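Local coordinates for protein short-chain dehydrogenase/reductase SDR (Vibrio parahaemolyticus, PDB 3GUY) that probably catalyses an NAD(P)-dependent oxidation or reduction, as a Rossmann-fold member of the short-chain dehydrogenase/reductase family, at residues 82-91 with 137-145. The protein carries 2 engineered substitutions. Sequence-based numbering, arbitrary orientation.
Sequences SGYFGLLQEQ and KAQESTYCA
Thr-142 OG1 donates to Gln-91 OE1 at 2.7 Å, in the plane of the amide carbonyl and on a lone pair. Gln-91 NE2 bonds to Gly-86 O within its own loop, so both the O and the N of the amide are held, which fixes its flip. The backbones join through a nearly straight hydrogen bond, 2.9 Å from Gly-86 N to Gln-139 O, with an N-H...O angle of 167°. Two waters fill in the polar network: one is gripped by Tyr-84 O, Gln-91 NE2, Thr-142 OG1 and Tyr-143 N, the other links Gly-86 O to Ser-141 N.

The aromatic part is a T-shaped pair, the edge of Phe-85 over a face of Tyr-143, with planes at 60°. Tyr-143 turns its CG away from its own N (chi1 -171°), bringing the ring beside Phe-85; it begins a YxxxK sequence, the SDR active-site motif, consistent with a catalytic role. Phe-85 CD1 also meets Glu-140 CG at 3.6 Å, while Leu-87 CG packs on Gln-139 NE2, whose OE1 accepts from Trp-181 NE1.

Glu-160 of the second subunit bonds to Leu-88 N and Gln-139 N. The loop between strand 75-78 and helix 93-118 thus lies against the start of helix 141-160, where Glu-140 is N-cap.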
loop_
_atom_site.group_PDB
_atom_site.type_symbol
_atom_site.label_atom_id
_atom_site.label_comp_id
_atom_site.label_asym_id
_atom_site.label_seq_id
_atom_site.Cartn_x
_atom_site.Cartn_y
_atom_site.Cartn_z
ATOM N N SER D 82 16.629 -10.473 -12.021
ATOM C CA SER D 82 17.528 -9.627 -12.788
ATOM C C SER D 82 16.916 -8.249 -12.899
ATOM O O SER D 82 15.750 -8.069 -12.593
ATOM C CB SER D 82 17.806 -10.230 -14.158
ATOM O OG SER D 82 16.674 -10.205 -15.031
ATOM N N GLY D 83 17.744 -7.280 -13.257
ATOM C CA GLY D 83 17.348 -5.906 -13.374
ATOM C C GLY D 83 17.372 -5.476 -14.812
ATOM O O GLY D 83 18.071 -6.058 -15.663
ATOM N N TYR D 84 16.572 -4.466 -15.102
ATOM C CA TYR D 84 16.686 -3.751 -16.343
ATOM C C TYR D 84 15.959 -2.454 -16.155
ATOM O O TYR D 84 14.879 -2.431 -15.548
ATOM C CB TYR D 84 16.076 -4.543 -17.487
ATOM C CG TYR D 84 16.078 -3.829 -18.822
ATOM C CD1 TYR D 84 17.274 -3.572 -19.499
ATOM C CD2 TYR D 84 14.884 -3.482 -19.437
ATOM C CE1 TYR D 84 17.272 -2.959 -20.771
ATOM C CE2 TYR D 84 14.856 -2.889 -20.670
ATOM C CZ TYR D 84 16.054 -2.604 -21.333
ATOM O OH TYR D 84 15.970 -2.009 -22.539
ATOM N N PHE D 85 16.517 -1.366 -16.678
ATOM C CA PHE D 85 16.044 -0.036 -16.298
ATOM C C PHE D 85 16.058 0.963 -17.451
ATOM O O PHE D 85 16.563 0.658 -18.524
ATOM C CB PHE D 85 16.939 0.451 -15.193
ATOM C CG PHE D 85 17.012 -0.489 -14.027
ATOM C CD1 PHE D 85 15.971 -0.546 -13.127
ATOM C CD2 PHE D 85 18.119 -1.319 -13.850
ATOM C CE1 PHE D 85 16.032 -1.425 -12.037
ATOM C CE2 PHE D 85 18.187 -2.195 -12.785
ATOM C CZ PHE D 85 17.139 -2.251 -11.879
ATOM N N GLY D 86 15.523 2.156 -17.187
ATOM C CA GLY D 86 15.462 3.261 -18.144
ATOM C C GLY D 86 14.030 3.780 -18.296
ATOM O O GLY D 86 13.061 3.123 -17.920
ATOM N N LEU D 87 13.895 4.960 -18.888
ATOM C CA LEU D 87 12.607 5.529 -19.174
ATOM C C LEU D 87 11.845 4.523 -20.055
ATOM O O LEU D 87 12.459 3.898 -20.943
ATOM C CB LEU D 87 12.794 6.851 -19.915
ATOM C CG LEU D 87 13.271 8.078 -19.140
ATOM C CD1 LEU D 87 13.594 9.224 -20.127
ATOM C CD2 LEU D 87 12.204 8.485 -18.080
ATOM N N LEU D 88 10.535 4.375 -19.832
ATOM C CA LEU D 88 9.782 3.307 -20.490
ATOM C C LEU D 88 9.934 3.352 -22.044
ATOM O O LEU D 88 10.136 2.316 -22.685
ATOM C CB LEU D 88 8.312 3.318 -20.063
ATOM C CG LEU D 88 7.398 2.228 -20.643
ATOM C CD1 LEU D 88 7.831 0.802 -20.187
ATOM C CD2 LEU D 88 5.888 2.458 -20.269
ATOM N N GLN D 89 9.857 4.538 -22.631
ATOM C CA GLN D 89 9.961 4.675 -24.075
ATOM C C GLN D 89 11.357 4.273 -24.608
ATOM O O GLN D 89 11.490 3.950 -25.794
ATOM C CB GLN D 89 9.607 6.092 -24.517
ATOM C CG GLN D 89 10.678 7.173 -24.192
ATOM C CD GLN D 89 10.475 7.868 -22.838
ATOM O OE1 GLN D 89 10.913 9.016 -22.659
ATOM N NE2 GLN D 89 9.798 7.201 -21.899
ATOM N N GLU D 90 12.375 4.297 -23.751
ATOM C CA GLU D 90 13.746 3.906 -24.145
ATOM C C GLU D 90 13.960 2.420 -23.980
ATOM O O GLU D 90 14.967 1.902 -24.424
ATOM C CB GLU D 90 14.824 4.510 -23.244
ATOM C CG GLU D 90 14.576 5.854 -22.693
ATOM C CD GLU D 90 14.901 6.939 -23.666
ATOM O OE1 GLU D 90 15.235 8.060 -23.194
ATOM O OE2 GLU D 90 14.821 6.658 -24.880
ATOM N N GLN D 91 13.062 1.730 -23.278
ATOM C CA GLN D 91 13.297 0.323 -23.012
ATOM C C GLN D 91 13.038 -0.554 -24.237
ATOM O O GLN D 91 12.094 -0.335 -24.999
ATOM C CB GLN D 91 12.471 -0.140 -21.810
ATOM C CG GLN D 91 12.963 0.466 -20.489
ATOM C CD GLN D 91 12.372 -0.256 -19.253
ATOM O OE1 GLN D 91 11.769 -1.327 -19.364
ATOM N NE2 GLN D 91 12.591 0.320 -18.073
ATOM N N LYS D 137 9.012 3.602 -8.933
ATOM C CA LYS D 137 10.266 4.320 -9.180
ATOM C C LYS D 137 10.386 4.748 -10.642
ATOM O O LYS D 137 10.243 3.924 -11.566
ATOM C CB LYS D 137 11.430 3.424 -8.776
ATOM C CG LYS D 137 11.517 3.182 -7.247
ATOM C CD LYS D 137 12.162 1.856 -6.857
ATOM C CE LYS D 137 12.670 1.869 -5.360
ATOM N NZ LYS D 137 13.509 0.665 -5.027
ATOM N N ALA D 138 10.662 6.034 -10.853
ATOM C CA ALA D 138 11.047 6.537 -12.165
ATOM C C ALA D 138 12.226 5.772 -12.759
ATOM O O ALA D 138 13.232 5.502 -12.097
ATOM C CB ALA D 138 11.403 8.061 -12.097
ATOM N N GLN D 139 12.078 5.437 -14.020
ATOM C CA GLN D 139 13.060 4.656 -14.781
ATOM C C GLN D 139 13.157 3.186 -14.374
ATOM O O GLN D 139 14.039 2.495 -14.765
ATOM C CB GLN D 139 14.405 5.339 -14.816
ATOM C CG GLN D 139 14.277 6.743 -15.259
ATOM C CD GLN D 139 15.608 7.318 -15.778
ATOM O OE1 GLN D 139 16.627 6.647 -15.790
ATOM N NE2 GLN D 139 15.577 8.549 -16.187
ATOM N N GLU D 140 12.221 2.713 -13.584
ATOM C CA GLU D 140 12.228 1.319 -13.187
ATOM C C GLU D 140 10.850 0.713 -13.373
ATOM O O GLU D 140 10.453 -0.211 -12.639
ATOM C CB GLU D 140 12.687 1.196 -11.721
ATOM C CG GLU D 140 13.959 1.868 -11.374
ATOM C CD GLU D 140 14.424 1.550 -9.959
ATOM O OE1 GLU D 140 14.142 0.444 -9.382
ATOM O OE2 GLU D 140 15.131 2.421 -9.432
ATOM N N SER D 141 10.104 1.221 -14.344
ATOM C CA SER D 141 8.692 0.931 -14.380
ATOM C C SER D 141 8.424 -0.587 -14.545
ATOM O O SER D 141 7.527 -1.102 -13.924
ATOM C CB SER D 141 7.986 1.735 -15.437
ATOM O OG SER D 141 8.364 1.376 -16.747
ATOM N N THR D 142 9.141 -1.242 -15.442
ATOM C CA THR D 142 8.958 -2.695 -15.687
ATOM C C THR D 142 9.590 -3.563 -14.599
ATOM O O THR D 142 9.142 -4.696 -14.349
ATOM C CB THR D 142 9.546 -3.095 -17.037
ATOM O OG1 THR D 142 10.913 -2.612 -17.106
ATOM C CG2 THR D 142 8.683 -2.493 -18.189
ATOM N N TYR D 143 10.651 -3.050 -13.980
ATOM C CA TYR D 143 11.250 -3.687 -12.790
ATOM C C TYR D 143 10.286 -3.670 -11.638
ATOM O O TYR D 143 10.017 -4.715 -11.071
ATOM C CB TYR D 143 12.534 -3.019 -12.359
ATOM C CG TYR D 143 13.273 -3.771 -11.279
ATOM C CD1 TYR D 143 13.803 -5.048 -11.516
ATOM C CD2 TYR D 143 13.437 -3.218 -10.030
ATOM C CE1 TYR D 143 14.469 -5.751 -10.522
ATOM C CE2 TYR D 143 14.149 -3.889 -9.047
ATOM C CZ TYR D 143 14.656 -5.166 -9.300
ATOM O OH TYR D 143 15.330 -5.857 -8.325
ATOM N N CYS D 144 9.704 -2.501 -11.358
ATOM C CA CYS D 144 8.672 -2.419 -10.364
ATOM C C CYS D 144 7.533 -3.333 -10.764
ATOM O O CYS D 144 6.981 -4.074 -9.927
ATOM C CB CYS D 144 8.151 -0.974 -10.186
ATOM S SG CYS D 144 9.304 0.149 -9.392
ATOM N N ALA D 145 7.164 -3.312 -12.038
ATOM C CA ALA D 145 6.041 -4.141 -12.466
ATOM C C ALA D 145 6.213 -5.595 -12.056
ATOM O O ALA D 145 5.306 -6.172 -11.402
ATOM C CB ALA D 145 5.820 -4.024 -13.963
HETATM O O HOH W 1 12.525 -1.246 -15.446
HETATM O O HOH W 2 10.548 3.034 -16.740
#